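Local coordinates for protein phosphoribulokinase (Rhodobacter sphaeroides, PDB 1A7J) that phosphorylates D-ribulose 5-phosphate with ATP to give D-ribulose 1,5-bisphosphate, the acceptor of carbon dioxide in the Calvin cycle, at residues Arg30-Lys35 and Leu279-Val284; Arg82-Tyr87 and Leu128-Leu133. All coordinates share one frame; numbering follows the deposited sequence.

From the N terminus, the chain runs through strand 7-11 and helix 21-32, whose C-terminal end and following turn supply the first half of interaction 1. Helix 77-90 comes next and is soon revisited: strand 127-132 returns beneath it and closes the short loop of interaction 2. The long loop of interaction 1 closes only when helix 268-284 reaches residues 30-35, so interaction 2 lies wholly within it along the sequence. The contacts do not touch: their centres are about 17 Å apart and their nearest atoms about 5 Å. Interaction 1 ties the C-terminal helix to the start of the P-loop fold; interaction 2 fastens a helix onto its parallel strands.

Interaction 1 of 2, residues Arg30-Lys35 and Leu279-Val284; sequences RREGVK and LIDRVV
Glu32 and Asp281 bring their carboxylates together at the surface end of the contact. Glu32 OE1 approaches both oxygens of the aspartate, lying 2.8 Å from Asp281 OD2 and 3.0 Å from Asp281 OD1, with the two carboxylate planes turned 51° against each other. The glutamate chain bends at chi2 (-68°), so that the two side chains cross at about a right angle and Glu32 CG lies 3.6 Å from Asp281 OD1. Deeper in, the contact turns apolar. Val34 points toward helix 268-284 and touches Val284 mainly through Val34 CG2 and Val284 CG2, 3.4 Å apart, with Val34 CG1 at 4.0 Å from the same Val284 CG2. Val34 CG2 also looks one turn back along the helix to Ile280 CG2, at 4.2 Å. Its placement follows from the torsion that sets CG1 anti to the backbone N (chi1 174°) and swings CG2 out beside that N.

The backbone prepares this arrangement. Gly33 leaves helix 21-32 with positive phi, a conformation that calls for glycine, and the turn hands Val34 over to the partner helix just before strand 36-40 begins. On the other side, the bond from Val284 N to Ile280 O (3.1 Å) keeps the two apolar residues on one face of their helix. Phe29 backs both Val34 and Ile280, and Leu127 of the adjoining strand supports Val34 and Val284.

Both acids sit in the last turns of their helices, where the helix dipoles would disfavour extra negative charge. Two carboxylates so close would be hard to keep fully ionised, so one of them probably holds a proton that the pair shares, and this link between the helices may therefore depend on pH.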
ATOM      1  N   ARG A  30     -14.753  -4.410 -12.023  1.00 42.24           N
ATOM      2  CA  ARG A  30     -16.183  -4.504 -12.292  1.00 48.49           C
ATOM      3  C   ARG A  30     -16.458  -4.020 -13.712  1.00 51.82           C
ATOM      4  O   ARG A  30     -17.187  -4.656 -14.478  1.00 57.19           O
ATOM      5  CB  ARG A  30     -16.953  -3.650 -11.296  1.00 46.92           C
ATOM      6  CG  ARG A  30     -18.441  -3.587 -11.558  1.00 62.51           C
ATOM      7  CD  ARG A  30     -18.997  -2.249 -11.113  1.00 72.30           C
ATOM      8  NE  ARG A  30     -19.539  -1.498 -12.242  1.00 78.96           N
ATOM      9  CZ  ARG A  30     -19.008  -0.379 -12.723  1.00 84.45           C
ATOM     10  NH1 ARG A  30     -17.987   0.192 -12.096  1.00 81.52           N
ATOM     11  NH2 ARG A  30     -19.518   0.182 -13.818  1.00 89.66           N
ATOM     12  N   ARG A  31     -15.798  -2.922 -14.070  1.00 54.03           N
ATOM     13  CA  ARG A  31     -15.869  -2.334 -15.397  1.00 51.36           C
ATOM     14  C   ARG A  31     -15.363  -3.305 -16.451  1.00 48.33           C
ATOM     15  O   ARG A  31     -15.775  -3.226 -17.596  1.00 48.99           O
ATOM     16  CB  ARG A  31     -15.018  -1.068 -15.426  1.00 59.39           C
ATOM     17  CG  ARG A  31     -15.431  -0.035 -16.444  1.00 65.18           C
ATOM     18  CD  ARG A  31     -15.330   1.356 -15.843  1.00 76.06           C
ATOM     19  NE  ARG A  31     -16.351   1.572 -14.818  1.00 90.73           N
ATOM     20  CZ  ARG A  31     -16.546   2.723 -14.184  1.00 97.05           C
ATOM     21  NH1 ARG A  31     -15.665   3.708 -14.310  1.00  0.00           N
ATOM     22  NH2 ARG A  31     -17.576   2.862 -13.355  1.00  0.00           N
ATOM     23  N   GLU A  32     -14.432  -4.183 -16.084  1.00 44.92           N
ATOM     24  CA  GLU A  32     -13.784  -5.038 -17.072  1.00 42.92           C
ATOM     25  C   GLU A  32     -14.065  -6.534 -16.907  1.00 40.03           C
ATOM     26  O   GLU A  32     -13.560  -7.343 -17.678  1.00 43.97           O
ATOM     27  CB  GLU A  32     -12.267  -4.790 -17.087  1.00 48.22           C
ATOM     28  CG  GLU A  32     -11.827  -3.317 -16.972  1.00 57.37           C
ATOM     29  CD  GLU A  32     -12.166  -2.444 -18.192  1.00 60.98           C
ATOM     30  OE1 GLU A  32     -11.767  -2.791 -19.325  1.00 59.51           O
ATOM     31  OE2 GLU A  32     -12.750  -1.351 -18.004  1.00 59.25           O
ATOM     32  N   GLY A  33     -14.856  -6.910 -15.909  1.00 40.55           N
ATOM     33  CA  GLY A  33     -15.214  -8.311 -15.737  1.00 40.91           C
ATOM     34  C   GLY A  33     -14.152  -9.161 -15.054  1.00 43.71           C
ATOM     35  O   GLY A  33     -14.271 -10.386 -14.986  1.00 45.45           O
ATOM     36  N   VAL A  34     -13.133  -8.501 -14.515  1.00 49.80           N
ATOM     37  CA  VAL A  34     -12.036  -9.157 -13.809  1.00 47.73           C
ATOM     38  C   VAL A  34     -12.502  -9.681 -12.452  1.00 54.77           C
ATOM     39  O   VAL A  34     -12.727  -8.897 -11.524  1.00 52.55           O
ATOM     40  CB  VAL A  34     -10.865  -8.159 -13.603  1.00 41.03           C
ATOM     41  CG1 VAL A  34      -9.781  -8.759 -12.746  1.00 36.72           C
ATOM     42  CG2 VAL A  34     -10.311  -7.741 -14.955  1.00 44.18           C
ATOM     43  N   LYS A  35     -12.710 -10.996 -12.365  1.00 54.17           N
ATOM     44  CA  LYS A  35     -12.980 -11.647 -11.082  1.00 54.44           C
ATOM     45  C   LYS A  35     -11.705 -11.662 -10.243  1.00 52.25           C
ATOM     46  O   LYS A  35     -10.700 -12.245 -10.659  1.00 55.62           O
ATOM     47  CB  LYS A  35     -13.488 -13.078 -11.296  1.00 55.92           C
ATOM     48  CG  LYS A  35     -13.934 -13.797 -10.020  1.00 67.76           C
ATOM     49  CD  LYS A  35     -14.793 -12.906  -9.112  1.00 74.78           C
ATOM     50  CE  LYS A  35     -15.082 -13.553  -7.747  1.00 76.83           C
ATOM     51  NZ  LYS A  35     -15.402 -12.540  -6.668  1.00 81.81           N
ATOM     52  N   LEU A 279      -3.668  -1.321 -18.364  1.00 25.45           N
ATOM     53  CA  LEU A 279      -2.638  -2.239 -17.942  1.00 24.84           C
ATOM     54  C   LEU A 279      -3.304  -3.497 -17.383  1.00 26.97           C
ATOM     55  O   LEU A 279      -2.890  -4.604 -17.706  1.00 33.23           O
ATOM     56  CB  LEU A 279      -1.733  -1.601 -16.896  1.00 22.67           C
ATOM     57  CG  LEU A 279      -1.292  -0.160 -17.075  1.00 18.44           C
ATOM     58  CD1 LEU A 279      -0.109   0.084 -16.180  1.00 24.33           C
ATOM     59  CD2 LEU A 279      -0.924   0.112 -18.511  1.00 26.38           C
ATOM     60  N   ILE A 280      -4.407  -3.326 -16.652  1.00 25.55           N
ATOM     61  CA  ILE A 280      -5.120  -4.447 -16.054  1.00 21.15           C
ATOM     62  C   ILE A 280      -5.847  -5.232 -17.115  1.00 23.09           C
ATOM     63  O   ILE A 280      -6.117  -6.412 -16.942  1.00 25.39           O
ATOM     64  CB  ILE A 280      -6.114  -3.964 -14.985  1.00 20.38           C
ATOM     65  CG1 ILE A 280      -5.327  -3.474 -13.767  1.00 17.61           C
ATOM     66  CG2 ILE A 280      -7.041  -5.104 -14.556  1.00 20.31           C
ATOM     67  CD1 ILE A 280      -6.107  -2.650 -12.786  1.00 13.48           C
ATOM     68  N   ASP A 281      -6.105  -4.595 -18.243  1.00 26.06           N
ATOM     69  CA  ASP A 281      -6.657  -5.307 -19.377  1.00 33.48           C
ATOM     70  C   ASP A 281      -5.562  -6.079 -20.085  1.00 34.69           C
ATOM     71  O   ASP A 281      -5.633  -7.298 -20.180  1.00 40.53           O
ATOM     72  CB  ASP A 281      -7.343  -4.346 -20.352  1.00 41.91           C
ATOM     73  CG  ASP A 281      -8.725  -3.912 -19.878  1.00 53.04           C
ATOM     74  OD1 ASP A 281      -9.423  -4.713 -19.211  1.00 54.50           O
ATOM     75  OD2 ASP A 281      -9.128  -2.771 -20.189  1.00 57.72           O
ATOM     76  N   ARG A 282      -4.481  -5.402 -20.446  1.00 37.99           N
ATOM     77  CA  ARG A 282      -3.363  -6.052 -21.124  1.00 36.64           C
ATOM     78  C   ARG A 282      -2.828  -7.215 -20.302  1.00 37.53           C
ATOM     79  O   ARG A 282      -1.927  -7.946 -20.731  1.00 40.93           O
ATOM     80  CB  ARG A 282      -2.241  -5.037 -21.369  1.00 34.37           C
ATOM     81  CG  ARG A 282      -2.397  -4.230 -22.721  1.00 46.49           C
ATOM     82  CD  ARG A 282      -1.659  -4.997 -23.852  1.00 49.01           C
ATOM     83  NE  ARG A 282      -0.210  -5.127 -23.514  1.00 57.61           N
ATOM     84  CZ  ARG A 282       0.581  -6.140 -23.918  1.00 65.27           C
ATOM     85  NH1 ARG A 282       0.042  -7.229 -24.534  1.00 71.60           N
ATOM     86  NH2 ARG A 282       1.921  -6.093 -23.703  1.00 70.36           N
ATOM     87  N   VAL A 283      -3.299  -7.281 -19.065  1.00 37.17           N
ATOM     88  CA  VAL A 283      -2.836  -8.246 -18.094  1.00 37.02           C
ATOM     89  C   VAL A 283      -3.850  -9.398 -18.071  1.00 34.90           C
ATOM     90  O   VAL A 283      -3.471 -10.555 -18.230  1.00 38.26           O
ATOM     91  CB  VAL A 283      -2.638  -7.513 -16.691  1.00 37.53           C
ATOM     92  CG1 VAL A 283      -3.721  -7.896 -15.699  1.00 46.38           C
ATOM     93  CG2 VAL A 283      -1.219  -7.764 -16.113  1.00 28.63           C
ATOM     94  N   VAL A 284      -5.130  -9.053 -18.124  1.00 36.49           N
ATOM     95  CA  VAL A 284      -6.216 -10.023 -18.058  1.00 41.12           C
ATOM     96  C   VAL A 284      -6.422 -10.711 -19.403  1.00 46.54           C
ATOM     97  O   VAL A 284      -6.915 -11.832 -19.457  1.00 48.71           O
ATOM     98  CB  VAL A 284      -7.528  -9.323 -17.581  1.00 43.40           C
ATOM     99  CG1 VAL A 284      -8.767  -9.909 -18.257  1.00 40.40           C
ATOM    100  CG2 VAL A 284      -7.626  -9.429 -16.089  1.00 30.90           C
TER

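Interaction 2 of 2, residues Arg82-Tyr87 and Leu128-Leu133; sequences RVFREY and LFYEGL
Tyr87, its CG anti to the backbone N (chi1 -165°), lays its ring over Leu128, and the steps outward pass from Leu128 CD2 to its CB and on to its backbone N. Tyr87 CB lies 3.9 Å from Leu128 CD2; Tyr87 CG reaches Leu128 CB at 3.7 Å. The ring receives this methylene over one face in a CH-pi contact, with Leu128 CB 3.5 Å from the Tyr87 centroid and nearly on the ring normal. At the tip, Tyr87 OH lies 3.3 Å from Leu128 N, but too poorly angled for a hydrogen bond.

One turn earlier, Phe84 CE1 meets Leu128 CD2 at 3.7 Å, and the Phe84 edge is turned to the face of Tyr130 in an offset T-shaped pair, planes at 88° and centroids 5.7 Å apart.

In this helix-on-sheet packing of the P-loop kinase core, the Tyr130 side chain lies about 7 Å from that of Ser14 in the predicted ATP site and about 8 Å from that of catalytic-site Asp42. Residues 82-87 of helix 77-90 run nearly antiparallel (158°) to residues 128-132 of the strand on one face of the central sheet, where Ile7 and Val37 of the flanking strands touch Tyr87 and Leu128.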
ATOM      1  N   ARG A  82       4.980 -16.804   0.136  1.00 27.20           N
ATOM      2  CA  ARG A  82       4.566 -18.143  -0.257  1.00 22.31           C
ATOM      3  C   ARG A  82       3.281 -18.043  -1.005  1.00 23.85           C
ATOM      4  O   ARG A  82       3.167 -18.617  -2.078  1.00 25.73           O
ATOM      5  CB  ARG A  82       4.385 -19.042   0.925  1.00 15.66           C
ATOM      6  N   VAL A  83       2.379 -17.187  -0.526  1.00 21.89           N
ATOM      7  CA  VAL A  83       1.058 -17.039  -1.146  1.00 23.25           C
ATOM      8  C   VAL A  83       1.111 -16.385  -2.526  1.00 24.85           C
ATOM      9  O   VAL A  83       0.388 -16.787  -3.438  1.00 26.30           O
ATOM     10  CB  VAL A  83       0.097 -16.248  -0.259  1.00 24.23           C
ATOM     11  CG1 VAL A  83      -1.183 -16.005  -0.991  1.00 23.81           C
ATOM     12  CG2 VAL A  83      -0.217 -17.036   0.984  1.00 25.79           C
ATOM     13  N   PHE A  84       1.987 -15.401  -2.685  1.00 26.55           N
ATOM     14  CA  PHE A  84       2.206 -14.794  -3.983  1.00 29.40           C
ATOM     15  C   PHE A  84       2.785 -15.824  -4.944  1.00 36.98           C
ATOM     16  O   PHE A  84       2.349 -15.916  -6.089  1.00 36.11           O
ATOM     17  CB  PHE A  84       3.162 -13.618  -3.849  1.00 30.16           C
ATOM     18  CG  PHE A  84       2.487 -12.319  -3.527  1.00 27.43           C
ATOM     19  CD1 PHE A  84       1.191 -12.296  -3.043  1.00 22.74           C
ATOM     20  CD2 PHE A  84       3.110 -11.115  -3.831  1.00 23.95           C
ATOM     21  CE1 PHE A  84       0.513 -11.088  -2.894  1.00 28.77           C
ATOM     22  CE2 PHE A  84       2.446  -9.915  -3.677  1.00 20.69           C
ATOM     23  CZ  PHE A  84       1.143  -9.897  -3.218  1.00 21.40           C
ATOM     24  N   ARG A  85       3.725 -16.631  -4.446  1.00 45.80           N
ATOM     25  CA  ARG A  85       4.258 -17.817  -5.143  1.00 50.98           C
ATOM     26  C   ARG A  85       3.147 -18.774  -5.598  1.00 50.50           C
ATOM     27  O   ARG A  85       3.135 -19.236  -6.737  1.00 50.26           O
ATOM     28  CB  ARG A  85       5.210 -18.578  -4.207  1.00 54.40           C
ATOM     29  CG  ARG A  85       6.499 -19.084  -4.833  1.00 61.89           C
ATOM     30  CD  ARG A  85       7.701 -18.790  -3.928  1.00 73.55           C
ATOM     31  NE  ARG A  85       8.205 -19.971  -3.227  1.00 84.77           N
ATOM     32  CZ  ARG A  85       8.117 -20.170  -1.911  1.00 88.79           C
ATOM     33  NH1 ARG A  85       7.232 -19.498  -1.187  1.00 88.33           N
ATOM     34  NH2 ARG A  85       8.798 -21.161  -1.344  1.00 92.16           N
ATOM     35  N   GLU A  86       2.208 -19.049  -4.698  1.00 49.02           N
ATOM     36  CA  GLU A  86       1.148 -20.023  -4.930  1.00 47.69           C
ATOM     37  C   GLU A  86       0.085 -19.529  -5.896  1.00 46.19           C
ATOM     38  O   GLU A  86      -0.420 -20.295  -6.708  1.00 46.47           O
ATOM     39  CB  GLU A  86       0.485 -20.398  -3.611  1.00 50.59           C
ATOM     40  CG  GLU A  86       0.083 -21.834  -3.518  1.00 46.93           C
ATOM     41  CD  GLU A  86       0.212 -22.360  -2.118  1.00 53.40           C
ATOM     42  OE1 GLU A  86       1.335 -22.806  -1.749  1.00 53.26           O
ATOM     43  OE2 GLU A  86      -0.814 -22.326  -1.395  1.00 50.82           O
ATOM     44  N   TYR A  87      -0.284 -18.257  -5.797  1.00 42.52           N
ATOM     45  CA  TYR A  87      -1.228 -17.697  -6.750  1.00 38.42           C
ATOM     46  C   TYR A  87      -0.693 -17.817  -8.163  1.00 32.37           C
ATOM     47  O   TYR A  87      -1.354 -18.362  -9.031  1.00 31.33           O
ATOM     48  CB  TYR A  87      -1.504 -16.238  -6.455  1.00 40.68           C
ATOM     49  CG  TYR A  87      -2.712 -15.755  -7.193  1.00 37.11           C
ATOM     50  CD1 TYR A  87      -3.976 -16.002  -6.696  1.00 39.25           C
ATOM     51  CD2 TYR A  87      -2.603 -15.181  -8.453  1.00 36.09           C
ATOM     52  CE1 TYR A  87      -5.103 -15.691  -7.423  1.00 39.00           C
ATOM     53  CE2 TYR A  87      -3.728 -14.867  -9.195  1.00 37.29           C
ATOM     54  CZ  TYR A  87      -4.975 -15.123  -8.670  1.00 40.62           C
ATOM     55  OH  TYR A  87      -6.108 -14.774  -9.361  1.00 53.08           O
ATOM     56  N   LEU A 128      -4.891 -11.793  -8.466  1.00 30.77           N
ATOM     57  CA  LEU A 128      -4.882 -11.467  -7.046  1.00 35.58           C
ATOM     58  C   LEU A 128      -4.568  -9.985  -6.932  1.00 35.33           C
ATOM     59  O   LEU A 128      -3.969  -9.412  -7.835  1.00 36.06           O
ATOM     60  CB  LEU A 128      -3.819 -12.307  -6.302  1.00 38.56           C
ATOM     61  CG  LEU A 128      -3.240 -11.938  -4.920  1.00 35.98           C
ATOM     62  CD1 LEU A 128      -4.317 -11.899  -3.844  1.00 37.95           C
ATOM     63  CD2 LEU A 128      -2.184 -12.948  -4.539  1.00 31.49           C
ATOM     64  N   PHE A 129      -5.099  -9.359  -5.887  1.00 33.27           N
ATOM     65  CA  PHE A 129      -4.855  -7.955  -5.606  1.00 25.96           C
ATOM     66  C   PHE A 129      -4.379  -7.817  -4.178  1.00 26.10           C
ATOM     67  O   PHE A 129      -5.048  -8.270  -3.263  1.00 33.73           O
ATOM     68  CB  PHE A 129      -6.139  -7.162  -5.766  1.00 28.23           C
ATOM     69  CG  PHE A 129      -5.992  -5.698  -5.466  1.00 27.88           C
ATOM     70  CD1 PHE A 129      -5.228  -4.886  -6.301  1.00 31.30           C
ATOM     71  CD2 PHE A 129      -6.669  -5.123  -4.393  1.00 25.01           C
ATOM     72  CE1 PHE A 129      -5.138  -3.514  -6.081  1.00 34.18           C
ATOM     73  CE2 PHE A 129      -6.589  -3.758  -4.162  1.00 26.08           C
ATOM     74  CZ  PHE A 129      -5.822  -2.948  -5.007  1.00 22.00           C
ATOM     75  N   TYR A 130      -3.271  -7.118  -3.981  1.00 17.63           N
ATOM     76  CA  TYR A 130      -2.750  -6.864  -2.643  1.00 15.34           C
ATOM     77  C   TYR A 130      -2.702  -5.345  -2.397  1.00 19.80           C
ATOM     78  O   TYR A 130      -2.329  -4.586  -3.290  1.00 20.52           O
ATOM     79  CB  TYR A 130      -1.345  -7.460  -2.536  1.00 12.49           C
ATOM     80  CG  TYR A 130      -0.615  -7.103  -1.277  1.00 15.28           C
ATOM     81  CD1 TYR A 130       0.115  -5.923  -1.182  1.00 18.45           C
ATOM     82  CD2 TYR A 130      -0.676  -7.928  -0.160  1.00 23.65           C
ATOM     83  CE1 TYR A 130       0.754  -5.564  -0.013  1.00 16.06           C
ATOM     84  CE2 TYR A 130      -0.033  -7.581   1.034  1.00 21.00           C
ATOM     85  CZ  TYR A 130       0.678  -6.399   1.090  1.00 22.53           C
ATOM     86  OH  TYR A 130       1.352  -6.056   2.241  1.00 32.14           O
ATOM     87  N   GLU A 131      -3.137  -4.900  -1.217  1.00 19.86           N
ATOM     88  CA  GLU A 131      -2.902  -3.523  -0.756  1.00 19.28           C
ATOM     89  C   GLU A 131      -2.240  -3.509   0.642  1.00 20.29           C
ATOM     90  O   GLU A 131      -2.812  -4.035   1.615  1.00 20.99           O
ATOM     91  CB  GLU A 131      -4.230  -2.740  -0.725  1.00 20.85           C
ATOM     92  CG  GLU A 131      -4.115  -1.255  -0.278  1.00 31.35           C
ATOM     93  CD  GLU A 131      -5.427  -0.461  -0.381  1.00 38.22           C
ATOM     94  OE1 GLU A 131      -6.513  -1.071  -0.231  1.00 46.95           O
ATOM     95  OE2 GLU A 131      -5.368   0.774  -0.603  1.00 38.81           O
ATOM     96  N   GLY A 132      -1.035  -2.939   0.745  1.00 17.66           N
ATOM     97  CA  GLY A 132      -0.460  -2.679   2.058  1.00 12.21           C
ATOM     98  C   GLY A 132       0.890  -2.024   2.016  1.00 12.19           C
ATOM     99  O   GLY A 132       1.252  -1.471   0.997  1.00 19.76           O
ATOM    100  N   LEU A 133       1.635  -2.093   3.116  1.00 14.75           N
ATOM    101  CA  LEU A 133       2.993  -1.544   3.179  1.00 18.65           C
ATOM    102  C   LEU A 133       4.145  -2.442   2.716  1.00 18.22           C
ATOM    103  O   LEU A 133       5.302  -2.032   2.809  1.00 19.46           O
ATOM    104  CB  LEU A 133       3.335  -1.074   4.598  1.00 17.16           C
ATOM    105  CG  LEU A 133       2.568  -0.039   5.426  1.00 14.86           C
ATOM    106  CD1 LEU A 133       1.347   0.462   4.735  1.00 17.58           C
ATOM    107  CD2 LEU A 133       2.178  -0.708   6.712  1.00 18.06           C
TER